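Local coordinates for protein glycerophosphodiester phosphodiesterase (Cytophaga hutchinsonii ATCC 33406, PDB 3CH0) that belongs to the glycerophosphodiester phosphodiesterase family, whose members are built on a TIM-barrel scaffold, at residues Glu142-Asp147 / Asp177-Glu182; Phe154-Val159 / Ser186-Ile191. All coordinates share one frame; numbering follows the deposited sequence. Where two conformers were deposited one is given.

Contact 1. Residues Glu142-Asp147 / Asp177-Glu182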
loop_
_atom_site.group_PDB
_atom_site.type_symbol
_atom_site.label_atom_id
_atom_site.label_comp_id
_atom_site.label_asym_id
_atom_site.label_seq_id
_atom_site.Cartn_x
_atom_site.Cartn_y
_atom_site.Cartn_z
ATOM N N GLU A 142 4.086 -15.416 11.197
ATOM C CA GLU A 142 5.309 -15.493 11.999
ATOM C C GLU A 142 5.527 -14.233 12.808
ATOM O O GLU A 142 6.235 -14.281 13.833
ATOM C CB GLU A 142 6.511 -15.765 11.091
ATOM C CG GLU A 142 6.465 -17.133 10.364
ATOM C CD GLU A 142 5.632 -17.207 9.049
ATOM O OE1 GLU A 142 5.100 -16.174 8.541
ATOM O OE2 GLU A 142 5.572 -18.343 8.489
ATOM N N GLY A 143 4.921 -13.113 12.397
ATOM C CA GLY A 143 5.098 -11.850 13.090
ATOM C C GLY A 143 4.222 -11.529 14.274
ATOM O O GLY A 143 4.465 -10.596 15.003
ATOM N N ASP A 144 3.133 -12.309 14.431
ATOM C CA ASP A 144 2.199 -12.053 15.493
ATOM C C ASP A 144 2.932 -11.990 16.844
ATOM O O ASP A 144 3.717 -12.877 17.208
ATOM C CB ASP A 144 1.144 -13.156 15.632
ATOM C CG ASP A 144 0.114 -13.198 14.508
ATOM O OD1 ASP A 144 0.181 -12.446 13.505
ATOM O OD2 ASP A 144 -0.818 -14.049 14.637
ATOM N N ASN A 145 2.634 -10.923 17.585
ATOM C CA ASN A 145 3.195 -10.624 18.914
ATOM C C ASN A 145 4.632 -10.157 18.913
ATOM O O ASN A 145 5.162 -9.775 19.973
ATOM C CB ASN A 145 3.098 -11.844 19.892
ATOM C CG ASN A 145 3.435 -11.458 21.375
ATOM O OD1 ASN A 145 2.714 -10.709 21.993
ATOM N ND2 ASN A 145 4.554 -12.007 21.921
ATOM N N ILE A 146 5.292 -10.213 17.776
ATOM C CA ILE A 146 6.719 -9.848 17.686
ATOM C C ILE A 146 6.819 -8.556 16.868
ATOM O O ILE A 146 7.403 -7.572 17.350
ATOM C CB ILE A 146 7.611 -10.962 17.040
ATOM C CG1 ILE A 146 7.556 -12.232 17.887
ATOM C CG2 ILE A 146 9.078 -10.503 16.833
ATOM C CD1 ILE A 146 8.266 -13.428 17.212
ATOM N N ASP A 147 6.272 -8.581 15.658
ATOM C CA ASP A 147 6.375 -7.485 14.666
ATOM C C ASP A 147 5.124 -6.651 14.582
ATOM O O ASP A 147 5.176 -5.547 14.022
ATOM C CB ASP A 147 6.713 -8.061 13.333
ATOM C CG ASP A 147 8.027 -8.836 13.364
ATOM O OD1 ASP A 147 8.983 -8.345 14.001
ATOM O OD2 ASP A 147 8.076 -9.945 12.786
ATOM N N ASP A 177 -2.130 -11.449 3.657
ATOM C CA ASP A 177 -2.414 -12.352 4.801
ATOM C C ASP A 177 -3.880 -12.705 4.722
ATOM O O ASP A 177 -4.717 -11.883 5.046
ATOM C CB ASP A 177 -2.086 -11.657 6.114
ATOM C CG ASP A 177 -2.143 -12.573 7.311
ATOM O OD1 ASP A 177 -2.682 -13.705 7.195
ATOM O OD2 ASP A 177 -1.639 -12.147 8.349
ATOM N N VAL A 178 -4.203 -13.930 4.259
ATOM C CA VAL A 178 -5.596 -14.364 4.175
ATOM C C VAL A 178 -6.343 -14.242 5.502
ATOM O O VAL A 178 -7.539 -14.035 5.525
ATOM C CB VAL A 178 -5.703 -15.772 3.573
ATOM C CG1 VAL A 178 -5.297 -15.737 2.091
ATOM C CG2 VAL A 178 -4.904 -16.808 4.379
ATOM N N ARG A 179 -5.640 -14.333 6.619
ATOM C CA ARG A 179 -6.278 -14.234 7.936
ATOM C C ARG A 179 -6.830 -12.841 8.127
ATOM O O ARG A 179 -7.891 -12.655 8.759
ATOM C CB ARG A 179 -5.274 -14.485 9.043
ATOM C CG ARG A 179 -4.525 -15.861 8.985
ATOM C CD ARG A 179 -3.496 -15.988 10.090
ATOM N NE ARG A 179 -2.561 -14.846 10.057
ATOM C CZ ARG A 179 -1.834 -14.425 11.077
ATOM N NH1 ARG A 179 -1.867 -15.053 12.242
ATOM N NH2 ARG A 179 -1.086 -13.327 10.961
ATOM N N ALA A 180 -6.068 -11.824 7.729
ATOM C CA ALA A 180 -6.523 -10.439 7.875
ATOM C C ALA A 180 -7.736 -10.221 6.932
ATOM O O ALA A 180 -8.732 -9.584 7.317
ATOM C CB ALA A 180 -5.401 -9.448 7.518
ATOM N N LEU A 181 -7.718 -10.787 5.702
ATOM C CA LEU A 181 -8.868 -10.649 4.804
ATOM C C LEU A 181 -10.140 -11.325 5.368
ATOM O O LEU A 181 -11.223 -10.790 5.302
ATOM C CB LEU A 181 -8.516 -11.129 3.412
ATOM C CG LEU A 181 -7.343 -10.429 2.747
ATOM C CD1 LEU A 181 -6.966 -11.162 1.443
ATOM C CD2 LEU A 181 -7.663 -8.945 2.550
ATOM N N GLU A 182 -9.960 -12.519 5.931
ATOM C CA GLU A 182 -11.114 -13.224 6.512
ATOM C C GLU A 182 -11.708 -12.435 7.668
ATOM O O GLU A 182 -12.952 -12.334 7.831
ATOM C CB GLU A 182 -10.741 -14.635 6.980
ATOM C CG GLU A 182 -10.363 -15.584 5.867
ATOM C CD GLU A 182 -11.472 -16.055 4.965
ATOM O OE1 GLU A 182 -12.683 -15.764 5.185
ATOM O OE2 GLU A 182 -11.134 -16.780 3.975
#
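Asp-144 and Arg-179 reach for each other from opposite directions, their CA atoms 11.6 Å apart. The guanidinium group presents its far end: NH1 of Arg-179 bonds to OD2 of Asp-144 over 2.8 Å, and NH2 of Arg-179 to OD1 of Asp-144 over 3.0 Å. Carboxylate and guanidinium planes differ by 17°, and both oxygens are met on their syn sides, somewhat out of the carboxylate plane. A bend at chi3 (-55°) turns the arginine back so that its NE side faces Asp-177, two residues earlier. That second carboxylate is gripped side-on: NE of Arg-179 bonds to Asp-177 OD1 at 3.1 Å, while NH2 of Arg-179 bonds to Asp-177 OD2 at 2.9 Å. Asp-177 is also the N-cap of helix 178-187, its OD1 accepting from the backbone N of Arg-179 from above the carboxylate plane, and its OD2 bonds Ser-139 OG as well. The loop after strand 132-137 is thereby tied to the start of a barrel helix. With NH2 shared between two carboxylates and the group held flat at two edges, the arginine's rotation is fixed, and its positive charge probably offsets the repulsion expected between the two aspartates.

Contact 2. Residues Phe154-Val159 / Ser186-Ile191. With EDO (1,2-ethanediol), chain K.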
loop_
_atom_site.group_PDB
_atom_site.type_symbol
_atom_site.label_atom_id
_atom_site.label_comp_id
_atom_site.label_asym_id
_atom_site.label_seq_id
_atom_site.Cartn_x
_atom_site.Cartn_y
_atom_site.Cartn_z
ATOM N N PHE A 154 -4.742 -5.727 15.161
ATOM C CA PHE A 154 -4.148 -5.028 14.006
ATOM C C PHE A 154 -5.297 -4.448 13.188
ATOM O O PHE A 154 -5.324 -3.272 12.844
ATOM C CB PHE A 154 -3.271 -6.017 13.228
ATOM C CG PHE A 154 -2.200 -5.412 12.331
ATOM C CD1 PHE A 154 -2.338 -4.155 11.745
ATOM C CD2 PHE A 154 -1.099 -6.189 11.999
ATOM C CE1 PHE A 154 -1.401 -3.662 10.894
ATOM C CE2 PHE A 154 -0.114 -5.687 11.126
ATOM C CZ PHE A 154 -0.283 -4.417 10.578
ATOM N N CYS A 155 -6.265 -5.290 12.841
ATOM C CA CYS A 155 -7.357 -4.832 11.990
ATOM C C CYS A 155 -8.253 -3.812 12.691
ATOM O O CYS A 155 -8.717 -2.845 12.109
ATOM C CB CYS A 155 -8.217 -6.012 11.479
ATOM S SG CYS A 155 -7.314 -7.101 10.343
ATOM N N ASP A 156 -8.537 -4.073 13.961
ATOM C CA ASP A 156 -9.437 -3.171 14.678
ATOM C C ASP A 156 -8.810 -1.789 14.794
ATOM O O ASP A 156 -9.513 -0.804 14.679
ATOM C CB ASP A 156 -9.714 -3.704 16.072
ATOM C CG ASP A 156 -10.616 -4.937 16.073
ATOM O OD1 ASP A 156 -11.232 -5.258 15.064
ATOM O OD2 ASP A 156 -10.688 -5.525 17.192
ATOM N N LEU A 157 -7.529 -1.698 15.065
ATOM C CA LEU A 157 -6.885 -0.376 15.185
ATOM C C LEU A 157 -6.968 0.383 13.850
ATOM O O LEU A 157 -7.239 1.601 13.820
ATOM C CB LEU A 157 -5.440 -0.501 15.582
ATOM C CG LEU A 157 -5.210 -0.958 17.014
ATOM C CD1 LEU A 157 -3.765 -1.362 17.247
ATOM C CD2 LEU A 157 -5.664 0.110 18.081
ATOM N N VAL A 158 -6.733 -0.310 12.737
ATOM C CA VAL A 158 -6.845 0.338 11.409
ATOM C C VAL A 158 -8.263 0.795 11.157
ATOM O O VAL A 158 -8.487 1.929 10.687
ATOM C CB VAL A 158 -6.329 -0.636 10.289
ATOM C CG1 VAL A 158 -6.675 -0.185 8.850
ATOM C CG2 VAL A 158 -4.823 -0.823 10.509
ATOM N N VAL A 159 -9.224 -0.099 11.410
ATOM C CA VAL A 159 -10.610 0.180 11.115
ATOM C C VAL A 159 -11.163 1.341 11.983
ATOM O O VAL A 159 -11.954 2.143 11.458
ATOM C CB VAL A 159 -11.464 -1.088 11.174
ATOM C CG1 VAL A 159 -12.963 -0.699 11.114
ATOM C CG2 VAL A 159 -11.063 -2.042 10.040
ATOM N N SER A 186 -15.507 -10.758 7.764
ATOM C CA SER A 186 -16.562 -11.146 8.708
ATOM C C SER A 186 -16.927 -10.070 9.731
ATOM O O SER A 186 -18.088 -10.049 10.182
ATOM C CB SER A 186 -16.193 -12.411 9.436
ATOM O OG SER A 186 -15.145 -12.183 10.338
ATOM N N GLN A 187 -15.968 -9.212 10.130
ATOM C CA GLN A 187 -16.229 -8.176 11.098
ATOM C C GLN A 187 -16.658 -6.825 10.515
ATOM O O GLN A 187 -17.467 -6.073 11.115
ATOM C CB GLN A 187 -15.019 -7.980 12.007
ATOM C CG GLN A 187 -14.606 -9.240 12.747
ATOM C CD GLN A 187 -15.795 -9.951 13.423
ATOM O OE1 GLN A 187 -16.509 -9.358 14.250
ATOM N NE2 GLN A 187 -16.056 -11.191 13.015
ATOM N N TYR A 188 -16.107 -6.505 9.346
ATOM C CA TYR A 188 -16.303 -5.200 8.715
ATOM C C TYR A 188 -16.628 -5.347 7.242
ATOM O O TYR A 188 -15.902 -4.873 6.379
ATOM C CB TYR A 188 -15.044 -4.321 8.909
ATOM C CG TYR A 188 -14.626 -4.206 10.334
ATOM C CD1 TYR A 188 -15.437 -3.555 11.281
ATOM C CD2 TYR A 188 -13.446 -4.755 10.754
ATOM C CE1 TYR A 188 -15.062 -3.456 12.608
ATOM C CE2 TYR A 188 -13.041 -4.697 12.059
ATOM C CZ TYR A 188 -13.856 -4.010 13.027
ATOM O OH TYR A 188 -13.432 -3.992 14.336
ATOM N N PRO A 189 -17.733 -6.028 6.916
ATOM C CA PRO A 189 -18.073 -6.354 5.519
ATOM C C PRO A 189 -18.311 -5.177 4.604
ATOM O O PRO A 189 -18.345 -5.375 3.390
ATOM C CB PRO A 189 -19.353 -7.182 5.653
ATOM C CG PRO A 189 -19.876 -6.788 6.955
ATOM C CD PRO A 189 -18.762 -6.519 7.856
ATOM N N ASP A 190 -18.449 -3.967 5.158
ATOM C CA ASP A 190 -18.663 -2.783 4.330
ATOM C C ASP A 190 -17.368 -2.210 3.731
ATOM O O ASP A 190 -17.410 -1.274 2.887
ATOM C CB ASP A 190 -19.457 -1.680 5.033
ATOM C CG ASP A 190 -18.853 -1.222 6.352
ATOM O OD1 ASP A 190 -18.057 -1.958 6.980
ATOM O OD2 ASP A 190 -19.263 -0.112 6.803
ATOM N N ILE A 191 -16.212 -2.744 4.146
ATOM C CA ILE A 191 -14.949 -2.226 3.625
ATOM C C ILE A 191 -14.434 -3.148 2.532
ATOM O O ILE A 191 -14.288 -4.337 2.738
ATOM C CB ILE A 191 -13.914 -2.075 4.718
ATOM C CG1 ILE A 191 -14.394 -1.068 5.769
ATOM C CG2 ILE A 191 -12.512 -1.708 4.102
ATOM C CD1 ILE A 191 -13.501 -1.038 7.008
HETATM C C1 EDO K . -8.719 -1.253 20.145
HETATM O O1 EDO K . -9.964 -1.409 20.828
HETATM C C2 EDO K . -9.023 -1.453 18.674
HETATM O O2 EDO K . -9.769 -0.343 18.120
#
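A mixed polar and apolar contact joins two neighbouring helices on the outside of the barrel: Asp-156 and Val-159 of helix 151-164 receive Tyr-188, where the chain leaves helix 178-187, and Val-159 also meets Ile-191 just beyond. The aromatic ring is held at its edge and on its face. Val-159 CG1 sits over the centre of the ring, 3.7 Å from the Tyr-188 centroid and only 8° off the normal, a CH-pi contact. On the opposite face lies CB of Gln-187, offset toward the rim. With CG1 anti to the backbone N (chi1 170°), CG2 of Val-159 lies 3.7 Å from Tyr-188 CD2 and 4.0 Å from Ile-191 CD1. In this TIM-barrel family, helices alternate with parallel strands, and the turn here carries the chain from helix 178-187 into strand 192-197. Tyr-188 to Ile-191 form a type I beta turn and bring the tyrosine ring and the isoleucine to the same valine. At the ring's hydroxyl end, Tyr-188 OH donates to Asp-156 OD1 over 2.6 Å. Carboxylate and ring planes stand 85° apart, and the hydroxyl arrives from above the carboxylate plane. The same OD1 also hydrogen-bonds Tyr-183 OH, from within helix 178-187. A 1,2-ethanediol, probably from the crystallisation liquor, lies beside Asp-156 and Leu-157, with a weak bond to Asp-156 O.

Both contacts involve helix 178-187, at its two ends, and together they show how one barrel helix can be fixed to its surroundings by different means. Contact 1 lies at the surface, where a loop meets the helix start through a charged hydrogen-bond network, with no apolar contact between the two segments. Contact 2, at the other end, is partly buried, and there apolar packing against helix 151-164 is combined with a single polar bond to a carboxylate. Their centres are 14 Å apart, and between them Ala-180 CB packs on Cys-155 SG at 4.1 Å. Along the chain the segments alternate: loop 142-147 and helix 151-164 precede strand 171-175, and segments 177-182 and 186-191 follow it.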